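Beta-N-acetylhexosaminidase (Thermotoga neapolitana, PDB 5BZA) probably hydrolyses terminal non-reducing N-acetyl-D-hexosamine residues from N-acetyl-beta-D-hexosaminides, as a zinc- and cadmium-binding glycoside hydrolase of family 3. Local coordinates at residues Q412-Q415 with A416-L420; D14-N17 with E18-E22; K226-T229 with E230-E234. All blocks are in the same frame, centred on the assembly; numbering follows the deposited sequence.

Contact 1 (Q412-Q415 with A416-L420); sequences QVLQ and AHLSL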
ATOM      1  N   GLN B 412     -41.681  -3.223  -1.403  1.00 34.61           N
ATOM      2  CA  GLN B 412     -41.584  -4.134  -2.513  1.00 39.81           C
ATOM      3  C   GLN B 412     -40.216  -4.840  -2.469  1.00 40.93           C
ATOM      4  O   GLN B 412     -40.116  -6.070  -2.651  1.00 38.05           O
ATOM      5  CB  GLN B 412     -41.758  -3.329  -3.802  1.00 42.59           C
ATOM      6  CG  GLN B 412     -41.470  -4.050  -5.124  1.00 55.35           C
ATOM      7  CD  GLN B 412     -41.764  -3.130  -6.289  1.00 63.46           C
ATOM      8  OE1 GLN B 412     -42.373  -2.075  -6.097  1.00 70.59           O
ATOM      9  NE2 GLN B 412     -41.308  -3.497  -7.492  1.00 63.68           N
ATOM     10  N   VAL B 413     -39.183  -4.061  -2.150  1.00 39.24           N
ATOM     11  CA  VAL B 413     -37.844  -4.582  -1.891  1.00 36.90           C
ATOM     12  C   VAL B 413     -37.810  -5.517  -0.689  1.00 32.66           C
ATOM     13  O   VAL B 413     -37.271  -6.646  -0.748  1.00 33.73           O
ATOM     14  CB  VAL B 413     -36.848  -3.425  -1.657  1.00 38.02           C
ATOM     15  CG1 VAL B 413     -35.596  -3.927  -0.928  1.00 36.27           C
ATOM     16  CG2 VAL B 413     -36.510  -2.731  -2.981  1.00 36.88           C
ATOM     17  N   LEU B 414     -38.427  -5.074   0.393  1.00 29.71           N
ATOM     18  CA  LEU B 414     -38.291  -5.814   1.624  1.00 32.64           C
ATOM     19  C   LEU B 414     -39.016  -7.133   1.453  1.00 32.62           C
ATOM     20  O   LEU B 414     -38.635  -8.161   2.038  1.00 32.28           O
ATOM     21  CB  LEU B 414     -38.850  -5.030   2.815  1.00 31.61           C
ATOM     22  CG  LEU B 414     -39.167  -5.852   4.074  1.00 31.48           C
ATOM     23  CD1 LEU B 414     -37.900  -6.354   4.780  1.00 30.04           C
ATOM     24  CD2 LEU B 414     -40.018  -5.062   5.026  1.00 30.11           C
ATOM     25  N   GLN B 415     -40.040  -7.121   0.612  1.00 33.69           N
ATOM     26  CA  GLN B 415     -40.805  -8.328   0.457  1.00 32.82           C
ATOM     27  C   GLN B 415     -40.114  -9.199  -0.580  1.00 30.66           C
ATOM     28  O   GLN B 415     -40.245 -10.428  -0.550  1.00 28.41           O
ATOM     29  CB  GLN B 415     -42.246  -8.002   0.039  1.00 32.72           C
ATOM     30  CG  GLN B 415     -43.048  -7.290   1.127  1.00 33.19           C
ATOM     31  CD  GLN B 415     -43.211  -8.100   2.396  1.00 35.65           C
ATOM     32  OE1 GLN B 415     -43.307  -9.336   2.362  1.00 34.43           O
ATOM     33  NE2 GLN B 415     -43.242  -7.404   3.534  1.00 33.88           N
ATOM     34  N   ALA B 416     -39.288  -8.595  -1.430  1.00 27.65           N
ATOM     35  CA  ALA B 416     -38.449  -9.425  -2.303  1.00 30.68           C
ATOM     36  C   ALA B 416     -37.523 -10.266  -1.415  1.00 30.11           C
ATOM     37  O   ALA B 416     -37.489 -11.500  -1.524  1.00 26.77           O
ATOM     38  CB  ALA B 416     -37.649  -8.573  -3.276  1.00 30.26           C
ATOM     39  N   HIS B 417     -36.884  -9.604  -0.452  1.00 29.91           N
ATOM     40  CA  HIS B 417     -36.022 -10.307   0.499  1.00 24.89           C
ATOM     41  C   HIS B 417     -36.756 -11.298   1.408  1.00 24.79           C
ATOM     42  O   HIS B 417     -36.246 -12.399   1.656  1.00 20.58           O
ATOM     43  CB  HIS B 417     -35.259  -9.304   1.357  1.00 23.91           C
ATOM     44  CG  HIS B 417     -34.159  -8.611   0.624  1.00 28.80           C
ATOM     45  ND1 HIS B 417     -32.962  -9.231   0.316  1.00 27.19           N
ATOM     46  CD2 HIS B 417     -34.065  -7.351   0.137  1.00 30.55           C
ATOM     47  CE1 HIS B 417     -32.183  -8.382  -0.330  1.00 28.30           C
ATOM     48  NE2 HIS B 417     -32.827  -7.232  -0.450  1.00 31.21           N
ATOM     49  N   LEU B 418     -37.950 -10.938   1.874  1.00 28.31           N
ATOM     50  CA  LEU B 418     -38.684 -11.788   2.826  1.00 26.03           C
ATOM     51  C   LEU B 418     -39.371 -12.998   2.174  1.00 25.22           C
ATOM     52  O   LEU B 418     -39.688 -13.986   2.857  1.00 22.08           O
ATOM     53  CB  LEU B 418     -39.730 -10.961   3.574  1.00 27.30           C
ATOM     54  CG  LEU B 418     -39.124  -9.999   4.591  1.00 22.93           C
ATOM     55  CD1 LEU B 418     -40.198  -9.045   5.057  1.00 27.30           C
ATOM     56  CD2 LEU B 418     -38.503 -10.757   5.759  1.00 26.45           C
ATOM     57  N   SER B 419     -39.595 -12.919   0.861  1.00 26.53           N
ATOM     58  CA  SER B 419     -40.146 -14.044   0.089  1.00 27.07           C
ATOM     59  C   SER B 419     -39.258 -15.286   0.101  1.00 28.24           C
ATOM     60  O   SER B 419     -39.746 -16.401  -0.128  1.00 29.88           O
ATOM     61  CB  SER B 419     -40.371 -13.652  -1.377  1.00 33.45           C
ATOM     62  OG  SER B 419     -40.982 -12.383  -1.512  1.00 35.63           O
ATOM     63  N   LEU B 420     -37.952 -15.105   0.318  1.00 27.73           N
ATOM     64  CA  LEU B 420     -37.034 -16.240   0.292  1.00 24.93           C
ATOM     65  C   LEU B 420     -37.397 -17.246   1.409  1.00 23.29           C
ATOM     66  O   LEU B 420     -37.912 -16.874   2.471  1.00 23.35           O
ATOM     67  CB  LEU B 420     -35.578 -15.757   0.427  1.00 23.00           C
ATOM     68  CG  LEU B 420     -35.126 -14.788  -0.678  1.00 21.90           C
ATOM     69  CD1 LEU B 420     -33.750 -14.198  -0.382  1.00 18.11           C
ATOM     70  CD2 LEU B 420     -35.199 -15.407  -2.078  1.00 23.01           C
TER

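Contact 2 (D14-N17 with E18-E22); sequences DDFN and EEARE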
ATOM      1  N   ASP B  14       1.990 -19.738   0.569  1.00 11.03           N
ATOM      2  CA  ASP B  14       1.342 -19.318  -0.650  1.00 16.65           C
ATOM      3  C   ASP B  14      -0.174 -19.384  -0.424  1.00 16.05           C
ATOM      4  O   ASP B  14      -0.985 -19.094  -1.314  1.00 15.08           O
ATOM      5  CB  ASP B  14       1.804 -20.228  -1.791  1.00 16.76           C
ATOM      6  CG  ASP B  14       1.635 -19.603  -3.143  1.00 21.93           C
ATOM      7  OD1 ASP B  14       1.993 -18.400  -3.302  1.00 18.92           O
ATOM      8  OD2 ASP B  14       1.219 -20.339  -4.075  1.00 27.76           O
ATOM      9  N   ASP B  15      -0.525 -19.802   0.782  1.00 11.92           N
ATOM     10  CA  ASP B  15      -1.904 -19.900   1.205  1.00 14.75           C
ATOM     11  C   ASP B  15      -1.932 -19.860   2.742  1.00 13.04           C
ATOM     12  O   ASP B  15      -0.913 -20.118   3.394  1.00 11.70           O
ATOM     13  CB  ASP B  15      -2.564 -21.178   0.626  1.00 16.82           C
ATOM     14  CG  ASP B  15      -4.112 -21.136   0.711  1.00 17.11           C
ATOM     15  OD1 ASP B  15      -4.620 -20.072   1.081  1.00 14.15           O
ATOM     16  OD2 ASP B  15      -4.816 -22.107   0.336  1.00 14.71           O
ATOM     17  N   PHE B  16      -3.083 -19.484   3.315  1.00 12.47           N
ATOM     18  CA  PHE B  16      -3.268 -19.513   4.759  1.00 12.66           C
ATOM     19  C   PHE B  16      -4.582 -20.227   5.047  1.00 17.34           C
ATOM     20  O   PHE B  16      -5.616 -19.881   4.482  1.00 17.60           O
ATOM     21  CB  PHE B  16      -3.263 -18.104   5.363  1.00 13.49           C
ATOM     22  CG  PHE B  16      -3.592 -18.089   6.828  1.00 14.38           C
ATOM     23  CD1 PHE B  16      -2.747 -18.683   7.754  1.00  9.49           C
ATOM     24  CD2 PHE B  16      -4.794 -17.516   7.278  1.00 12.21           C
ATOM     25  CE1 PHE B  16      -3.067 -18.677   9.115  1.00 11.79           C
ATOM     26  CE2 PHE B  16      -5.116 -17.505   8.616  1.00 11.14           C
ATOM     27  CZ  PHE B  16      -4.256 -18.083   9.549  1.00 11.98           C
ATOM     28  N   ASN B  17      -4.542 -21.267   5.866  1.00 16.65           N
ATOM     29  CA  ASN B  17      -5.686 -22.151   5.970  1.00 17.03           C
ATOM     30  C   ASN B  17      -5.462 -23.053   7.159  1.00 16.74           C
ATOM     31  O   ASN B  17      -4.521 -22.833   7.931  1.00 12.31           O
ATOM     32  CB  ASN B  17      -5.895 -22.942   4.670  1.00 19.01           C
ATOM     33  CG  ASN B  17      -4.607 -23.644   4.194  1.00 18.63           C
ATOM     34  OD1 ASN B  17      -3.844 -24.188   5.004  1.00 12.60           O
ATOM     35  ND2 ASN B  17      -4.397 -23.668   2.885  1.00 15.29           N
ATOM     36  N   GLU B  18      -6.328 -24.049   7.346  1.00 20.14           N
ATOM     37  CA  GLU B  18      -6.252 -24.836   8.593  1.00 20.04           C
ATOM     38  C   GLU B  18      -4.978 -25.687   8.525  1.00 20.92           C
ATOM     39  O   GLU B  18      -4.318 -25.866   9.545  1.00 20.57           O
ATOM     40  CB  GLU B  18      -7.521 -25.682   8.814  1.00 20.19           C
ATOM     41  CG  GLU B  18      -7.815 -26.263  10.247  1.00 30.72           C
ATOM     42  CD  GLU B  18      -8.119 -25.169  11.355  1.00 34.85           C
ATOM     43  OE1 GLU B  18      -7.863 -23.960  11.113  1.00 33.93           O
ATOM     44  OE2 GLU B  18      -8.692 -25.491  12.442  1.00 30.45           O
ATOM     45  N   GLU B  19      -4.582 -26.149   7.333  1.00 20.22           N
ATOM     46  CA  GLU B  19      -3.331 -26.915   7.235  1.00 22.47           C
ATOM     47  C   GLU B  19      -2.142 -26.034   7.686  1.00 21.13           C
ATOM     48  O   GLU B  19      -1.312 -26.464   8.505  1.00 15.59           O
ATOM     49  CB  GLU B  19      -3.082 -27.443   5.813  1.00 21.49           C
ATOM     50  CG  GLU B  19      -1.819 -28.317   5.686  1.00 23.43           C
ATOM     51  CD  GLU B  19      -1.608 -28.920   4.287  1.00 27.97           C
ATOM     52  OE1 GLU B  19      -2.229 -28.420   3.319  1.00 28.06           O
ATOM     53  OE2 GLU B  19      -0.801 -29.879   4.150  1.00 32.66           O
ATOM     54  N   ALA B  20      -2.090 -24.802   7.168  1.00 17.41           N
ATOM     55  CA  ALA B  20      -1.060 -23.860   7.574  1.00 16.66           C
ATOM     56  C   ALA B  20      -1.019 -23.648   9.100  1.00 17.65           C
ATOM     57  O   ALA B  20       0.034 -23.778   9.712  1.00 16.68           O
ATOM     58  CB  ALA B  20      -1.246 -22.557   6.840  1.00 16.70           C
ATOM     59  N   ARG B  21      -2.157 -23.386   9.731  1.00 19.12           N
ATOM     60  CA  ARG B  21      -2.153 -23.257  11.182  1.00 18.14           C
ATOM     61  C   ARG B  21      -1.671 -24.543  11.862  1.00 20.53           C
ATOM     62  O   ARG B  21      -0.949 -24.476  12.861  1.00 20.84           O
ATOM     63  CB  ARG B  21      -3.548 -22.887  11.719  1.00 23.15           C
ATOM     64  CG  ARG B  21      -4.157 -21.644  11.094  1.00 17.98           C
ATOM     65  CD  ARG B  21      -5.613 -21.340  11.573  1.00 18.65           C
ATOM     66  NE  ARG B  21      -6.202 -20.709  10.404  1.00 18.31           N
ATOM     67  CZ  ARG B  21      -7.116 -21.263   9.627  1.00 19.24           C
ATOM     68  NH1 ARG B  21      -7.666 -22.412   9.965  1.00 24.02           N
ATOM     69  NH2 ARG B  21      -7.530 -20.625   8.543  1.00 18.11           N
ATOM     70  N   GLU B  22      -2.113 -25.699  11.361  1.00 21.72           N
ATOM     71  CA  GLU B  22      -1.691 -26.991  11.907  1.00 20.68           C
ATOM     72  C   GLU B  22      -0.160 -27.118  11.874  1.00 20.63           C
ATOM     73  O   GLU B  22       0.447 -27.433  12.901  1.00 18.61           O
ATOM     74  CB  GLU B  22      -2.303 -28.193  11.133  1.00 24.54           C
ATOM     75  CG  GLU B  22      -3.750 -28.636  11.517  1.00 30.80           C
ATOM     76  CD  GLU B  22      -4.344 -29.730  10.576  1.00 38.15           C
ATOM     77  OE1 GLU B  22      -3.556 -30.432   9.874  1.00 34.76           O
ATOM     78  OE2 GLU B  22      -5.601 -29.898  10.556  1.00 32.29           O
TER

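Contact 3 (K226-T229 with E230-E234); sequences KLIT and EVLRE. With CD (cadmium ion), chain R.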
ATOM      1  N   LYS B 226      33.193 -25.198   2.681  1.00 18.06           N
ATOM      2  CA  LYS B 226      34.299 -24.315   2.431  1.00 21.83           C
ATOM      3  C   LYS B 226      33.782 -22.890   2.322  1.00 18.28           C
ATOM      4  O   LYS B 226      34.253 -22.005   3.031  1.00 17.89           O
ATOM      5  CB  LYS B 226      35.045 -24.742   1.177  1.00 17.46           C
ATOM      6  CG  LYS B 226      36.241 -23.864   0.828  1.00 18.78           C
ATOM      7  CD  LYS B 226      37.019 -24.477  -0.343  1.00 23.76           C
ATOM      8  CE  LYS B 226      38.300 -23.699  -0.648  1.00 25.00           C
ATOM      9  NZ  LYS B 226      39.096 -23.424   0.607  1.00 40.57           N
ATOM     10  N   LEU B 227      32.745 -22.692   1.525  1.00 15.13           N
ATOM     11  CA  LEU B 227      32.226 -21.350   1.284  1.00 16.75           C
ATOM     12  C   LEU B 227      31.548 -20.767   2.538  1.00 13.23           C
ATOM     13  O   LEU B 227      31.724 -19.590   2.832  1.00 11.80           O
ATOM     14  CB  LEU B 227      31.240 -21.379   0.093  1.00 13.92           C
ATOM     15  CG  LEU B 227      31.927 -21.431  -1.288  1.00 10.28           C
ATOM     16  CD1 LEU B 227      30.964 -21.756  -2.425  1.00 12.93           C
ATOM     17  CD2 LEU B 227      32.696 -20.171  -1.582  1.00 13.65           C
ATOM     18  N   ILE B 228      30.793 -21.561   3.288  1.00 15.60           N
ATOM     19  CA  ILE B 228      30.089 -20.963   4.427  1.00 18.29           C
ATOM     20  C   ILE B 228      30.979 -20.906   5.685  1.00 15.98           C
ATOM     21  O   ILE B 228      30.993 -19.900   6.383  1.00 16.23           O
ATOM     22  CB  ILE B 228      28.759 -21.698   4.729  1.00 12.79           C
ATOM     23  CG1 ILE B 228      27.852 -21.678   3.516  1.00 12.50           C
ATOM     24  CG2 ILE B 228      28.037 -21.081   5.945  1.00 15.95           C
ATOM     25  CD1 ILE B 228      26.687 -22.620   3.678  1.00 12.85           C
ATOM     26  N   THR B 229      31.756 -21.957   5.980  1.00 21.17           N
ATOM     27  CA  THR B 229      32.606 -21.879   7.185  1.00 19.41           C
ATOM     28  C   THR B 229      33.938 -21.169   6.908  1.00 17.98           C
ATOM     29  O   THR B 229      34.271 -20.181   7.573  1.00 19.69           O
ATOM     30  CB  THR B 229      32.941 -23.263   7.801  1.00 20.26           C
ATOM     31  OG1 THR B 229      31.742 -23.987   8.095  1.00 19.67           O
ATOM     32  CG2 THR B 229      33.732 -23.062   9.110  1.00 19.88           C
ATOM     33  N   GLU B 230      34.676 -21.624   5.902  1.00 19.84           N
ATOM     34  CA  GLU B 230      36.018 -21.083   5.691  1.00 20.64           C
ATOM     35  C   GLU B 230      35.921 -19.640   5.205  1.00 19.13           C
ATOM     36  O   GLU B 230      36.665 -18.753   5.672  1.00 16.34           O
ATOM     37  CB  GLU B 230      36.818 -21.928   4.693  1.00 20.65           C
ATOM     38  CG  GLU B 230      37.069 -23.350   5.146  1.00 26.22           C
ATOM     39  CD  GLU B 230      38.104 -24.059   4.295  1.00 39.66           C
ATOM     40  OE1 GLU B 230      38.841 -23.371   3.546  1.00 50.60           O
ATOM     41  OE2 GLU B 230      38.140 -25.314   4.329  1.00 49.70           O
ATOM     42  N   VAL B 231      35.034 -19.385   4.248  1.00 16.09           N
ATOM     43  CA  VAL B 231      34.953 -18.020   3.763  1.00 15.33           C
ATOM     44  C   VAL B 231      34.042 -17.148   4.613  1.00 15.46           C
ATOM     45  O   VAL B 231      34.498 -16.127   5.141  1.00 14.87           O
ATOM     46  CB  VAL B 231      34.513 -17.971   2.299  1.00 14.67           C
ATOM     47  CG1 VAL B 231      34.482 -16.525   1.798  1.00 13.19           C
ATOM     48  CG2 VAL B 231      35.496 -18.744   1.513  1.00 15.87           C
ATOM     49  N   LEU B 232      32.783 -17.541   4.799  1.00 13.69           N
ATOM     50  CA  LEU B 232      31.838 -16.633   5.439  1.00 15.03           C
ATOM     51  C   LEU B 232      32.017 -16.511   6.959  1.00 17.28           C
ATOM     52  O   LEU B 232      32.038 -15.386   7.499  1.00 15.94           O
ATOM     53  CB  LEU B 232      30.406 -17.058   5.113  1.00 15.28           C
ATOM     54  CG  LEU B 232      29.356 -16.154   5.771  1.00 12.97           C
ATOM     55  CD1 LEU B 232      29.497 -14.711   5.283  1.00 12.71           C
ATOM     56  CD2 LEU B 232      27.990 -16.686   5.553  1.00 12.09           C
ATOM     57  N   ARG B 233      32.068 -17.652   7.657  1.00 17.02           N
ATOM     58  CA  ARG B 233      32.250 -17.648   9.118  1.00 17.05           C
ATOM     59  C   ARG B 233      33.653 -17.186   9.552  1.00 21.33           C
ATOM     60  O   ARG B 233      33.794 -16.409  10.497  1.00 19.88           O
ATOM     61  CB  ARG B 233      31.981 -19.029   9.716  1.00 17.23           C
ATOM     62  CG  ARG B 233      30.584 -19.566   9.507  1.00 21.33           C
ATOM     63  CD  ARG B 233      29.528 -18.619  10.025  1.00 13.54           C
ATOM     64  NE  ARG B 233      28.237 -19.304  10.169  1.00 15.37           N
ATOM     65  CZ  ARG B 233      27.149 -18.766  10.727  1.00 14.87           C
ATOM     66  NH1 ARG B 233      27.190 -17.507  11.165  1.00 13.43           N
ATOM     67  NH2 ARG B 233      26.016 -19.466  10.812  1.00 15.54           N
ATOM     68  N   GLU B 234      34.688 -17.707   8.896  1.00 20.30           N
ATOM     69  CA  GLU B 234      36.060 -17.409   9.307  1.00 20.53           C
ATOM     70  C   GLU B 234      36.718 -16.211   8.599  1.00 16.80           C
ATOM     71  O   GLU B 234      36.955 -15.168   9.240  1.00 21.09           O
ATOM     72  CB  GLU B 234      36.918 -18.648   9.121  1.00 20.90           C
ATOM     73  CG  GLU B 234      36.657 -19.640  10.254  1.00 26.89           C
ATOM     74  CD  GLU B 234      37.138 -21.029   9.929  1.00 38.87           C
ATOM     75  OE1 GLU B 234      37.890 -21.168   8.938  1.00 42.08           O
ATOM     76  OE2 GLU B 234      36.764 -21.973  10.661  1.00 47.29           O
TER
HETATM   77 CD    CD R 506      38.488 -23.759   9.035  1.00105.52          CD

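Contact 1 (Q412-Q415 with A416-L420)
Leu-414 and Leu-418 meet one turn apart on helix 411-418, the helix of the beta-alpha-beta unit formed with strands 399-404 and 425-429. The closest touch is made by one methyl, Leu-418 CD1, which lies 3.5 Å from Leu-414 CG, tighter than usual van der Waals contact, and equally close to Leu-414 CD1. Leu-414 turns its CG opposite to its own N (chi1 162°), beside its carbonyl carbon, which directs the branch along the helix toward Leu-418. Behind this pair runs the bond from Leu-418 N to Leu-414 O, 2.9 Å with an N-H...O angle of 145°. Replacing Leu-414 by alanine would probably open a gap beside Leu-418 CD1 on the side of the preceding turn and let that side chain turn more easily. Gln-415, its chain bent at chi2, also reaches this methyl, with NE2 3.8 Å from Leu-418 CD1; the same amide nitrogen bonds to Glu-411. Farther out, Phe-438 and Phe-439 pack on Leu-414 and Leu-418 respectively. On another side of the helix, His-417 N bonds to Val-413 O, while ND1 of its ring bonds to Asp-402 of strand 399-404. Val-413 CG1 meets that imidazole at its edge, in plane, 3.9 Å from His-417 CD2.

Contact 2 (D14-N17 with E18-E22)
With chi1 at 51°, the side chain of Asn-17 folds between its own N and carbonyl carbon and presents OD1 to Ala-20, while Arg-21, its CG beside its own N, runs back over the Asn-17 peptide and up to Phe-16. The result is an N-cap on helix 18-27, the first helix after strand 9-13 in the TIM-barrel-type domain of this family 3 hydrolase. The capping bond runs from Ala-20 N to Asn-17 OD1, 2.9 Å long, with an N-H...O angle of 169° that marks it as nearly straight. Asn-17 is thus used twice, since its backbone O accepts from Arg-21 N at 3.0 Å in the first full turn. The far end of the amide is tethered too: Asn-17 ND2 gives a weak bond to Asp-15 OD2, and the other carboxylate oxygen of Asp-15 is paired with Arg-376. Phe-16 and Arg-21 form an off-centre cation-pi contact, Arg-21 CZ lying 4.7 Å from the Phe-16 ring centroid. The guanidinium stands almost perpendicular to the ring, its plane turned 82° from it, and turns an edge to the phenyl group. Phe-48 stacks on Phe-16 and Phe-51 meets it at an angle, joining the aromatic group to helix 42-54. One guanidinium face lies over the Asn-17 peptide, with Arg-21 CZ 3.5 Å from Asn-17 C.

Contact 3 (K226-T229 with E230-E234)
This is a contact along a single helix, 225-235, on which Lys-226 and Glu-230 pair by a salt bridge one turn apart. Lys-226 NZ approaches Glu-230 OE1 at 3.0 Å from above the carboxylate plane, 41° out of it. Both chains are extended through most of their length; the lysine bends at its last torsion (chi4 48°), which swings the ammonium toward the acid. The backbone beneath shows the wider pi-type turn, with donors five residues on from their acceptors: Val-231 N to Lys-226 O, Leu-232 N to Leu-227 O, Arg-233 N to Ile-228 O and Glu-234 N to Thr-229 O, the last two both 2.8 Å. The helix links parallel strands 205-208 and 241-243 as the crossover of a beta-alpha-beta unit in the TIM-barrel-type domain. Leu-232 packs on Val-242 of the second strand, and the guanidinium of Arg-233 bonds to the carbonyl oxygens of Phe-238, Gly-240 and Gly-269. Thr-229 sends OG1 to Ala-268 O, while its methyl, CG2, faces the Glu-234 carboxylate at 3.6 Å from OE2. The other carboxylate oxygen, Glu-234 OE1, binds the cadmium ion at 2.7 Å.

How the contacts relate
Along the chain the order is contact 2, contact 3, contact 1, strictly in series. Contacts 2 and 3 fall in the N-terminal family 3 range, on helices 18-27 and 225-235 that accompany the eight-stranded parallel sheet; their centres are 36 Å apart. Contact 1 belongs to the C-terminal range, on helix 411-418 beside the six-stranded mixed sheet, with its centre about 39 Å from that of contact 2. Contacts 1 and 3 lie on opposite sides of the chain's centre, about 73 Å apart between centres; contact 2 is the closest of the three to that centre. Each is local to its own helix, two in the barrel domain and one in the C-terminal domain, so none joins the two domains.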